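Local coordinates for protein cadherin-23 (Mus musculus, PDB 5VH2) that probably mediates calcium-dependent adhesion and carries force in hair-cell mechanotransduction through a chain of calcium-binding extracellular cadherin repeats, at residues N45-F56 with K76-D87; E106-S114 with V189-S200. The protein carries 1 engineered substitution. All coordinates share one frame; numbering follows the deposited sequence.

Contact 1: residues N45-F56 with K76-D87; sequences NYRILSGAEGKF and KTSYLMNVSATD. With CA (calcium ion), chain E.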
loop_
_atom_site.group_PDB
_atom_site.type_symbol
_atom_site.label_atom_id
_atom_site.label_comp_id
_atom_site.label_asym_id
_atom_site.label_seq_id
_atom_site.Cartn_x
_atom_site.Cartn_y
_atom_site.Cartn_z
ATOM N N ASN A 45 -24.362 -9.061 -25.072
ATOM C CA ASN A 45 -22.979 -9.475 -24.808
ATOM C C ASN A 45 -22.228 -8.335 -24.138
ATOM O O ASN A 45 -22.236 -7.214 -24.630
ATOM C CB ASN A 45 -22.313 -9.861 -26.119
ATOM C CG ASN A 45 -23.247 -10.659 -27.033
ATOM O OD1 ASN A 45 -23.324 -11.898 -26.956
ATOM N ND2 ASN A 45 -23.954 -9.960 -27.913
ATOM N N TYR A 46 -21.592 -8.615 -23.011
ATOM C CA TYR A 46 -20.938 -7.590 -22.209
ATOM C C TYR A 46 -19.438 -7.455 -22.525
ATOM O O TYR A 46 -18.722 -8.470 -22.750
ATOM C CB TYR A 46 -21.100 -7.896 -20.729
ATOM C CG TYR A 46 -22.530 -7.847 -20.261
ATOM C CD1 TYR A 46 -23.219 -6.644 -20.166
ATOM C CD2 TYR A 46 -23.203 -9.015 -19.915
ATOM C CE1 TYR A 46 -24.534 -6.617 -19.756
ATOM C CE2 TYR A 46 -24.517 -8.994 -19.504
ATOM C CZ TYR A 46 -25.175 -7.807 -19.427
ATOM O OH TYR A 46 -26.465 -7.836 -18.972
ATOM N N ARG A 47 -18.959 -6.214 -22.474
ATOM C CA ARG A 47 -17.589 -5.915 -22.855
ATOM C C ARG A 47 -17.107 -4.602 -22.220
ATOM O O ARG A 47 -17.862 -3.625 -22.138
ATOM C CB ARG A 47 -17.496 -5.807 -24.375
ATOM C CG ARG A 47 -16.046 -5.729 -24.826
ATOM C CD ARG A 47 -15.870 -5.272 -26.272
ATOM N NE ARG A 47 -15.016 -6.147 -27.084
ATOM C CZ ARG A 47 -15.176 -6.343 -28.403
ATOM N NH1 ARG A 47 -16.142 -5.695 -29.083
ATOM N NH2 ARG A 47 -14.356 -7.157 -29.066
ATOM N N ILE A 48 -15.847 -4.579 -21.779
ATOM C CA ILE A 48 -15.174 -3.347 -21.366
ATOM C C ILE A 48 -14.470 -2.688 -22.540
ATOM O O ILE A 48 -13.645 -3.316 -23.158
ATOM C CB ILE A 48 -14.138 -3.646 -20.272
ATOM C CG1 ILE A 48 -14.853 -4.194 -19.013
ATOM C CG2 ILE A 48 -13.355 -2.386 -19.898
ATOM C CD1 ILE A 48 -13.979 -4.951 -18.063
ATOM N N LEU A 49 -14.786 -1.425 -22.829
ATOM C CA LEU A 49 -14.179 -0.671 -23.951
ATOM C C LEU A 49 -12.928 0.088 -23.548
ATOM O O LEU A 49 -12.065 0.335 -24.389
ATOM C CB LEU A 49 -15.169 0.344 -24.526
ATOM C CG LEU A 49 -16.495 -0.201 -25.060
ATOM C CD1 LEU A 49 -17.401 0.931 -25.491
ATOM C CD2 LEU A 49 -16.318 -1.195 -26.201
ATOM N N SER A 50 -12.867 0.533 -22.287
ATOM C CA SER A 50 -11.700 1.269 -21.784
ATOM C C SER A 50 -11.679 1.326 -20.258
ATOM O O SER A 50 -12.727 1.215 -19.613
ATOM C CB SER A 50 -11.697 2.715 -22.330
ATOM O OG SER A 50 -12.771 3.481 -21.779
ATOM N N GLY A 51 -10.494 1.556 -19.691
ATOM C CA GLY A 51 -10.376 2.081 -18.328
ATOM C C GLY A 51 -10.031 1.049 -17.278
ATOM O O GLY A 51 -9.826 1.377 -16.118
ATOM N N ALA A 52 -9.951 -0.209 -17.676
ATOM C CA ALA A 52 -9.648 -1.269 -16.726
ATOM C C ALA A 52 -8.152 -1.387 -16.495
ATOM O O ALA A 52 -7.712 -1.961 -15.508
ATOM C CB ALA A 52 -10.225 -2.576 -17.245
ATOM N N GLU A 53 -7.367 -0.886 -17.441
ATOM C CA GLU A 53 -5.898 -0.904 -17.359
ATOM C C GLU A 53 -5.305 -2.264 -16.961
ATOM O O GLU A 53 -4.401 -2.324 -16.170
ATOM C CB GLU A 53 -5.417 0.231 -16.452
ATOM C CG GLU A 53 -5.518 1.604 -17.125
ATOM C CD GLU A 53 -5.019 2.756 -16.263
ATOM O OE1 GLU A 53 -4.234 2.542 -15.292
ATOM O OE2 GLU A 53 -5.500 3.887 -16.469
ATOM N N GLY A 54 -5.834 -3.343 -17.536
ATOM C CA GLY A 54 -5.311 -4.703 -17.337
ATOM C C GLY A 54 -5.597 -5.358 -15.998
ATOM O O GLY A 54 -5.041 -6.417 -15.708
ATOM N N LYS A 55 -6.423 -4.713 -15.171
ATOM C CA LYS A 55 -6.769 -5.200 -13.811
ATOM C C LYS A 55 -8.157 -5.838 -13.718
ATOM O O LYS A 55 -8.435 -6.527 -12.734
ATOM C CB LYS A 55 -6.761 -4.070 -12.773
ATOM C CG LYS A 55 -5.553 -3.162 -12.835
ATOM C CD LYS A 55 -4.348 -3.683 -12.096
ATOM C CE LYS A 55 -3.075 -3.284 -12.827
ATOM N NZ LYS A 55 -1.899 -4.003 -12.280
ATOM N N PHE A 56 -9.048 -5.547 -14.660
ATOM C CA PHE A 56 -10.401 -6.117 -14.600
ATOM C C PHE A 56 -10.850 -6.760 -15.906
ATOM O O PHE A 56 -10.414 -6.394 -16.994
ATOM C CB PHE A 56 -11.422 -5.064 -14.213
ATOM C CG PHE A 56 -11.112 -4.345 -12.936
ATOM C CD1 PHE A 56 -10.360 -3.179 -12.945
ATOM C CD2 PHE A 56 -11.597 -4.818 -11.718
ATOM C CE1 PHE A 56 -10.074 -2.505 -11.778
ATOM C CE2 PHE A 56 -11.313 -4.158 -10.541
ATOM C CZ PHE A 56 -10.515 -3.011 -10.570
ATOM N N LYS A 76 -2.508 3.300 -8.116
ATOM C CA LYS A 76 -3.728 3.913 -8.661
ATOM C C LYS A 76 -4.901 3.715 -7.700
ATOM O O LYS A 76 -5.253 2.602 -7.332
ATOM C CB LYS A 76 -4.049 3.316 -10.044
ATOM C CG LYS A 76 -5.058 4.083 -10.873
ATOM C CD LYS A 76 -5.064 3.551 -12.292
ATOM C CE LYS A 76 -6.433 3.641 -12.969
ATOM N NZ LYS A 76 -6.832 5.023 -13.402
ATOM N N THR A 77 -5.488 4.824 -7.290
ATOM C CA THR A 77 -6.494 4.847 -6.233
ATOM C C THR A 77 -7.905 4.536 -6.726
ATOM O O THR A 77 -8.747 4.096 -5.945
ATOM C CB THR A 77 -6.535 6.239 -5.584
ATOM O OG1 THR A 77 -6.581 7.245 -6.610
ATOM C CG2 THR A 77 -5.287 6.445 -4.728
ATOM N N SER A 78 -8.171 4.772 -8.007
ATOM C CA SER A 78 -9.499 4.509 -8.578
ATOM C C SER A 78 -9.489 4.311 -10.111
ATOM O O SER A 78 -8.568 4.760 -10.804
ATOM C CB SER A 78 -10.474 5.631 -8.203
ATOM O OG SER A 78 -10.233 6.802 -8.971
ATOM N N TYR A 79 -10.532 3.646 -10.615
ATOM C CA TYR A 79 -10.672 3.196 -12.011
ATOM C C TYR A 79 -12.060 3.607 -12.509
ATOM O O TYR A 79 -13.044 3.512 -11.753
ATOM C CB TYR A 79 -10.554 1.670 -12.086
ATOM C CG TYR A 79 -9.193 1.156 -11.709
ATOM C CD1 TYR A 79 -8.846 0.915 -10.377
ATOM C CD2 TYR A 79 -8.235 0.927 -12.691
ATOM C CE1 TYR A 79 -7.581 0.463 -10.044
ATOM C CE2 TYR A 79 -6.941 0.513 -12.356
ATOM C CZ TYR A 79 -6.625 0.299 -11.043
ATOM O OH TYR A 79 -5.366 -0.136 -10.729
ATOM N N LEU A 80 -12.154 4.059 -13.764
ATOM C CA LEU A 80 -13.454 4.327 -14.385
ATOM C C LEU A 80 -13.556 3.602 -15.736
ATOM O O LEU A 80 -12.984 4.062 -16.752
ATOM C CB LEU A 80 -13.692 5.833 -14.550
ATOM C CG LEU A 80 -15.034 6.259 -15.199
ATOM C CD1 LEU A 80 -16.225 6.058 -14.259
ATOM C CD2 LEU A 80 -15.009 7.690 -15.726
ATOM N N MET A 81 -14.312 2.497 -15.746
ATOM C CA MET A 81 -14.342 1.608 -16.909
ATOM C C MET A 81 -15.564 1.889 -17.742
ATOM O O MET A 81 -16.638 2.112 -17.198
ATOM C CB MET A 81 -14.417 0.150 -16.465
ATOM C CG MET A 81 -13.099 -0.445 -16.077
ATOM S SD MET A 81 -13.258 -1.982 -15.216
ATOM C CE MET A 81 -13.830 -1.419 -13.613
ATOM N N ASN A 82 -15.412 1.809 -19.062
ATOM C CA ASN A 82 -16.542 1.996 -19.977
ATOM C C ASN A 82 -16.991 0.645 -20.423
ATOM O O ASN A 82 -16.166 -0.133 -20.955
ATOM C CB ASN A 82 -16.117 2.757 -21.222
ATOM C CG ASN A 82 -16.135 4.250 -21.026
ATOM O OD1 ASN A 82 -15.472 4.771 -20.160
ATOM N ND2 ASN A 82 -16.883 4.952 -21.853
ATOM N N VAL A 83 -18.296 0.370 -20.265
ATOM C CA VAL A 83 -18.832 -0.952 -20.621
ATOM C C VAL A 83 -19.881 -0.819 -21.721
ATOM O O VAL A 83 -20.684 0.127 -21.708
ATOM C CB VAL A 83 -19.436 -1.632 -19.386
ATOM C CG1 VAL A 83 -20.026 -2.985 -19.731
ATOM C CG2 VAL A 83 -18.374 -1.833 -18.323
ATOM N N SER A 84 -19.889 -1.769 -22.655
ATOM C CA SER A 84 -20.940 -1.841 -23.672
ATOM C C SER A 84 -21.753 -3.147 -23.526
ATOM O O SER A 84 -21.232 -4.198 -23.065
ATOM C CB SER A 84 -20.341 -1.740 -25.070
ATOM O OG SER A 84 -19.681 -2.948 -25.437
ATOM N N ALA A 85 -23.032 -3.075 -23.909
ATOM C CA ALA A 85 -23.845 -4.257 -24.073
ATOM C C ALA A 85 -24.367 -4.223 -25.482
ATOM O O ALA A 85 -25.038 -3.290 -25.888
ATOM C CB ALA A 85 -24.987 -4.252 -23.087
ATOM N N THR A 86 -24.078 -5.268 -26.225
ATOM C CA THR A 86 -24.438 -5.361 -27.623
ATOM C C THR A 86 -25.478 -6.466 -27.757
ATOM O O THR A 86 -25.238 -7.573 -27.289
ATOM C CB THR A 86 -23.179 -5.730 -28.400
ATOM O OG1 THR A 86 -22.175 -4.757 -28.139
ATOM C CG2 THR A 86 -23.429 -5.762 -29.843
ATOM N N ASP A 87 -26.647 -6.197 -28.340
ATOM C CA ASP A 87 -27.597 -7.306 -28.573
ATOM C C ASP A 87 -27.102 -8.282 -29.656
ATOM O O ASP A 87 -26.143 -7.990 -30.375
ATOM C CB ASP A 87 -29.058 -6.860 -28.768
ATOM C CG ASP A 87 -29.289 -6.049 -30.005
ATOM O OD1 ASP A 87 -28.358 -5.926 -30.816
ATOM O OD2 ASP A 87 -30.428 -5.501 -30.123
HETATM CA CA CA E . -32.487 -5.400 -29.676
#
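Asn45 pairs with Thr86 through two main-chain hydrogen bonds, and its side-chain ND2 adds a weak, bent one to Thr86 O (2.8 Å), so that carbonyl accepts twice. Tyr46 CE1 lies 4.1 Å from Ala85 CB, while the Tyr46 hydroxyl bonds to Ala33. Arg47 and Ser84 form the next antiparallel hydrogen-bonded pair. Past Ile48, whose CD1 approaches Met81 SD, a beta bulge shifts the register: Leu49 N donates to Asn82 O (2.7 Å), but Asn82 N donates to Ser50 O. Ala52, which begins the type I' turn to Lys55, rests its CB on Met81 SD (3.7 Å). Within that turn Glu53 OE2 meets Lys76 NZ in a stretched salt bridge of 3.5 Å. Phe56 brings its CE1 edge onto a face of Tyr79, a T-shaped pair with centroids 5.3 Å apart and planes at 75°. The bend at Met81 chi3 (-74°) lays CE over the Phe56 face (CH-pi), with SD oblique in a Met-aromatic contact. Asp87 OD2 at the Asn45 end binds calcium and accepts a hydrogen bond from Asn93 ND2. Main-chain bonds thus carry most polar pairing, while inward side chains build the cadherin sandwich's apolar core through van der Waals and aromatic contacts.

Contact 2: residues E106-S114 with V189-S200; sequences ELDEAVQFS and VVADDGGPKVDS. With NA (sodium ion), chain H; CA (calcium ion), chain G; CA (calcium ion), chain F.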
loop_
_atom_site.group_PDB
_atom_site.type_symbol
_atom_site.label_atom_id
_atom_site.label_comp_id
_atom_site.label_asym_id
_atom_site.label_seq_id
_atom_site.Cartn_x
_atom_site.Cartn_y
_atom_site.Cartn_z
ATOM N N GLU A 106 -4.830 -0.263 2.368
ATOM C CA GLU A 106 -4.544 -1.162 3.459
ATOM C C GLU A 106 -3.056 -1.140 3.724
ATOM O O GLU A 106 -2.278 -0.685 2.884
ATOM C CB GLU A 106 -4.926 -2.576 3.083
ATOM C CG GLU A 106 -6.350 -2.779 2.610
ATOM C CD GLU A 106 -6.690 -4.260 2.552
ATOM O OE1 GLU A 106 -6.933 -4.853 3.629
ATOM O OE2 GLU A 106 -6.651 -4.845 1.441
ATOM N N LEU A 107 -2.668 -1.641 4.887
ATOM C CA LEU A 107 -1.282 -1.653 5.302
ATOM C C LEU A 107 -0.530 -2.793 4.620
ATOM O O LEU A 107 -0.434 -3.903 5.150
ATOM C CB LEU A 107 -1.219 -1.795 6.809
ATOM C CG LEU A 107 0.114 -1.443 7.470
ATOM C CD1 LEU A 107 0.392 0.061 7.533
ATOM C CD2 LEU A 107 0.096 -2.033 8.868
ATOM N N ASP A 108 0.023 -2.491 3.448
ATOM C CA ASP A 108 0.758 -3.459 2.627
ATOM C C ASP A 108 2.111 -2.933 2.098
ATOM O O ASP A 108 2.664 -3.485 1.158
ATOM C CB ASP A 108 -0.122 -3.871 1.445
ATOM C CG ASP A 108 -0.388 -2.725 0.465
ATOM O OD1 ASP A 108 -0.309 -1.537 0.849
ATOM O OD2 ASP A 108 -0.700 -3.004 -0.704
ATOM N N GLU A 109 2.632 -1.869 2.693
ATOM C CA GLU A 109 3.847 -1.237 2.173
ATOM C C GLU A 109 4.845 -1.004 3.287
ATOM O O GLU A 109 4.488 -1.074 4.448
ATOM C CB GLU A 109 3.548 0.101 1.477
ATOM C CG GLU A 109 2.583 0.037 0.322
ATOM C CD GLU A 109 3.146 -0.671 -0.880
ATOM O OE1 GLU A 109 2.385 -0.860 -1.840
ATOM O OE2 GLU A 109 4.332 -1.037 -0.869
ATOM N N ALA A 110 6.082 -0.676 2.894
ATOM C CA ALA A 110 7.199 -0.535 3.822
ATOM C C ALA A 110 7.207 0.865 4.454
ATOM O O ALA A 110 6.130 1.442 4.702
ATOM C CB ALA A 110 8.517 -0.852 3.106
ATOM N N VAL A 111 8.396 1.389 4.755
ATOM C CA VAL A 111 8.550 2.623 5.504
ATOM C C VAL A 111 9.801 3.338 5.011
ATOM O O VAL A 111 10.831 2.680 4.799
ATOM C CB VAL A 111 8.820 2.289 6.969
ATOM C CG1 VAL A 111 9.040 3.565 7.749
ATOM C CG2 VAL A 111 7.683 1.454 7.546
ATOM N N GLN A 112 9.733 4.668 4.887
ATOM C CA GLN A 112 10.923 5.488 4.574
ATOM C C GLN A 112 11.441 6.222 5.814
ATOM O O GLN A 112 10.645 6.632 6.653
ATOM C CB GLN A 112 10.600 6.561 3.538
ATOM C CG GLN A 112 9.955 6.090 2.259
ATOM C CD GLN A 112 9.523 7.261 1.413
ATOM O OE1 GLN A 112 10.310 7.812 0.640
ATOM N NE2 GLN A 112 8.265 7.666 1.564
ATOM N N PHE A 113 12.754 6.447 5.869
ATOM C CA PHE A 113 13.405 7.228 6.926
ATOM C C PHE A 113 13.636 8.666 6.475
ATOM O O PHE A 113 13.587 8.958 5.298
ATOM C CB PHE A 113 14.767 6.606 7.282
ATOM C CG PHE A 113 14.657 5.287 7.968
ATOM C CD1 PHE A 113 14.516 5.227 9.346
ATOM C CD2 PHE A 113 14.634 4.114 7.246
ATOM C CE1 PHE A 113 14.395 4.012 10.012
ATOM C CE2 PHE A 113 14.508 2.888 7.897
ATOM C CZ PHE A 113 14.394 2.839 9.283
ATOM N N SER A 114 13.969 9.553 7.412
ATOM C CA SER A 114 14.164 10.965 7.096
ATOM C C SER A 114 15.561 11.265 6.509
ATOM O O SER A 114 15.794 12.378 6.016
ATOM C CB SER A 114 13.901 11.814 8.322
ATOM O OG SER A 114 14.682 11.379 9.414
ATOM N N VAL A 189 18.854 0.392 13.265
ATOM C CA VAL A 189 17.530 0.641 13.851
ATOM C C VAL A 189 16.441 0.099 12.934
ATOM O O VAL A 189 16.469 0.314 11.724
ATOM C CB VAL A 189 17.288 2.147 14.102
ATOM C CG1 VAL A 189 15.920 2.375 14.733
ATOM C CG2 VAL A 189 18.373 2.729 15.001
ATOM N N VAL A 190 15.495 -0.635 13.504
ATOM C CA VAL A 190 14.343 -1.083 12.755
ATOM C C VAL A 190 13.170 -0.167 13.043
ATOM O O VAL A 190 12.907 0.181 14.196
ATOM C CB VAL A 190 13.972 -2.519 13.137
ATOM C CG1 VAL A 190 12.658 -2.917 12.481
ATOM C CG2 VAL A 190 15.073 -3.479 12.707
ATOM N N ALA A 191 12.453 0.178 11.981
ATOM C CA ALA A 191 11.198 0.926 12.045
ATOM C C ALA A 191 10.051 -0.011 11.664
ATOM O O ALA A 191 9.946 -0.475 10.514
ATOM C CB ALA A 191 11.255 2.108 11.086
ATOM N N ASP A 192 9.207 -0.329 12.640
ATOM C CA ASP A 192 8.087 -1.261 12.437
ATOM C C ASP A 192 6.790 -0.470 12.275
ATOM O O ASP A 192 6.498 0.423 13.088
ATOM C CB ASP A 192 7.964 -2.187 13.638
ATOM C CG ASP A 192 9.239 -3.053 13.871
ATOM O OD1 ASP A 192 9.584 -3.849 12.960
ATOM O OD2 ASP A 192 9.885 -2.984 14.961
ATOM N N ASP A 193 6.017 -0.783 11.249
ATOM C CA ASP A 193 4.747 -0.070 10.999
ATOM C C ASP A 193 3.526 -0.890 11.443
ATOM O O ASP A 193 2.371 -0.471 11.255
ATOM C CB ASP A 193 4.601 0.293 9.502
ATOM C CG ASP A 193 4.545 -0.936 8.596
ATOM O OD1 ASP A 193 4.889 -2.072 9.016
ATOM O OD2 ASP A 193 4.147 -0.717 7.438
ATOM N N GLY A 194 3.797 -2.070 11.996
ATOM C CA GLY A 194 2.737 -3.039 12.289
ATOM C C GLY A 194 2.310 -3.845 11.074
ATOM O O GLY A 194 1.267 -4.509 11.080
ATOM N N GLY A 195 3.128 -3.802 10.027
ATOM C CA GLY A 195 2.754 -4.350 8.750
ATOM C C GLY A 195 3.420 -5.686 8.462
ATOM O O GLY A 195 4.177 -6.219 9.299
ATOM N N PRO A 196 3.280 -6.146 7.204
ATOM C CA PRO A 196 3.908 -7.362 6.708
ATOM C C PRO A 196 5.435 -7.249 6.418
ATOM O O PRO A 196 6.192 -8.197 6.740
ATOM C CB PRO A 196 3.151 -7.632 5.405
ATOM C CG PRO A 196 2.676 -6.275 4.941
ATOM C CD PRO A 196 2.557 -5.398 6.144
ATOM N N LYS A 197 5.855 -6.130 5.834
ATOM C CA LYS A 197 7.069 -6.129 5.013
ATOM C C LYS A 197 8.343 -6.623 5.687
ATOM O O LYS A 197 8.453 -6.566 6.900
ATOM C CB LYS A 197 7.317 -4.746 4.382
ATOM C CG LYS A 197 6.275 -4.410 3.295
ATOM C CD LYS A 197 6.355 -5.267 2.035
ATOM C CE LYS A 197 5.982 -4.415 0.810
ATOM N NZ LYS A 197 5.603 -5.228 -0.387
ATOM N N VAL A 198 9.287 -7.103 4.860
ATOM C CA VAL A 198 10.685 -7.261 5.266
ATOM C C VAL A 198 11.151 -5.943 5.851
ATOM O O VAL A 198 10.926 -4.879 5.284
ATOM C CB VAL A 198 11.641 -7.613 4.106
ATOM C CG1 VAL A 198 13.119 -7.693 4.572
ATOM C CG2 VAL A 198 11.199 -8.933 3.473
ATOM N N ASP A 199 11.864 -6.077 6.962
ATOM C CA ASP A 199 12.131 -5.004 7.895
ATOM C C ASP A 199 12.856 -3.839 7.207
ATOM O O ASP A 199 13.819 -4.040 6.454
ATOM C CB ASP A 199 12.994 -5.513 9.053
ATOM C CG ASP A 199 12.248 -6.479 9.979
ATOM O OD1 ASP A 199 11.161 -7.038 9.623
ATOM O OD2 ASP A 199 12.768 -6.718 11.091
ATOM N N SER A 200 12.370 -2.627 7.449
ATOM C CA SER A 200 13.041 -1.413 7.006
ATOM C C SER A 200 14.033 -0.937 8.068
ATOM O O SER A 200 13.631 -0.657 9.220
ATOM C CB SER A 200 11.992 -0.317 6.728
ATOM O OG SER A 200 11.049 -0.764 5.755
HETATM NA NA NA H . 4.129 0.951 5.603
HETATM CA CA CA G . 0.066 -0.720 -1.640
HETATM CA CA CA F . -1.515 0.597 1.129
#
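Two oxygens, Glu109 O and Asp193 OD2, face each other at 3.0 Å because a sodium ion draws both in, at 2.4 Å from Glu109 O and 2.5 Å from Asp193 OD2. Ala110 O is a third ligand, and Asp141 with the engineered Asp139 completes the site. The other oxygen of Asp193, OD1, accepts a weak bond from Gly195 N. Leu107, the centre of an inverse gamma turn, has CG swung opposite its own N (chi1 -164°), which sends CD2 against Gly195 CA (3.5 Å) and the carbonyl of Gly194, with CD1 beside Asp193 OD2. An alanine here is likely to strip the glycine turn of its apolar cover and leave a gap beside the sodium-binding carboxylate. Residues from Asn105 to Glu109 occupy the place of the DXNDN linker motif between successive cadherin repeats, with Asn105 in place of the leading aspartate and leucine and glutamate at its two asparagine positions. Accordingly Asp108 OD1 bridges two calcium ions, and Glu109 OE1 binds one of them. Lys197 runs alongside Glu109 with its CG against the Glu109 carbonyl carbon; its NZ stays 4.4 Å from Glu109 OE2, beyond a salt bridge, and probably offsets part of the negative charge there. Deeper in the second repeat Val111 CG2 packs on Asp193 CB (3.8 Å). Beyond it Phe113 reaches CZ to Ala191 CB, 3.7 Å away, while Ser200 O lies at the edge of the same ring.

Contact 1 joins neighbouring strands of one sheet within the fragment's N-terminal repeat, whereas contact 2 ties the interrepeat linker and the short strand after it to a strand and loop of the second repeat. Their centres lie about 34 Å apart, and the nearest atoms about 9 Å. Both mix buried and exposed residues, but contact 1 is more buried, lining its own sandwich core with aromatic and sulfur groups, while the linker end of contact 2 is polar and partly exposed. A backbone ladder binds the first; a shared sodium ion and side-chain packing join the second. Each touches a metal site: contact 1 at one end, contact 2 along its linker and at Asp193.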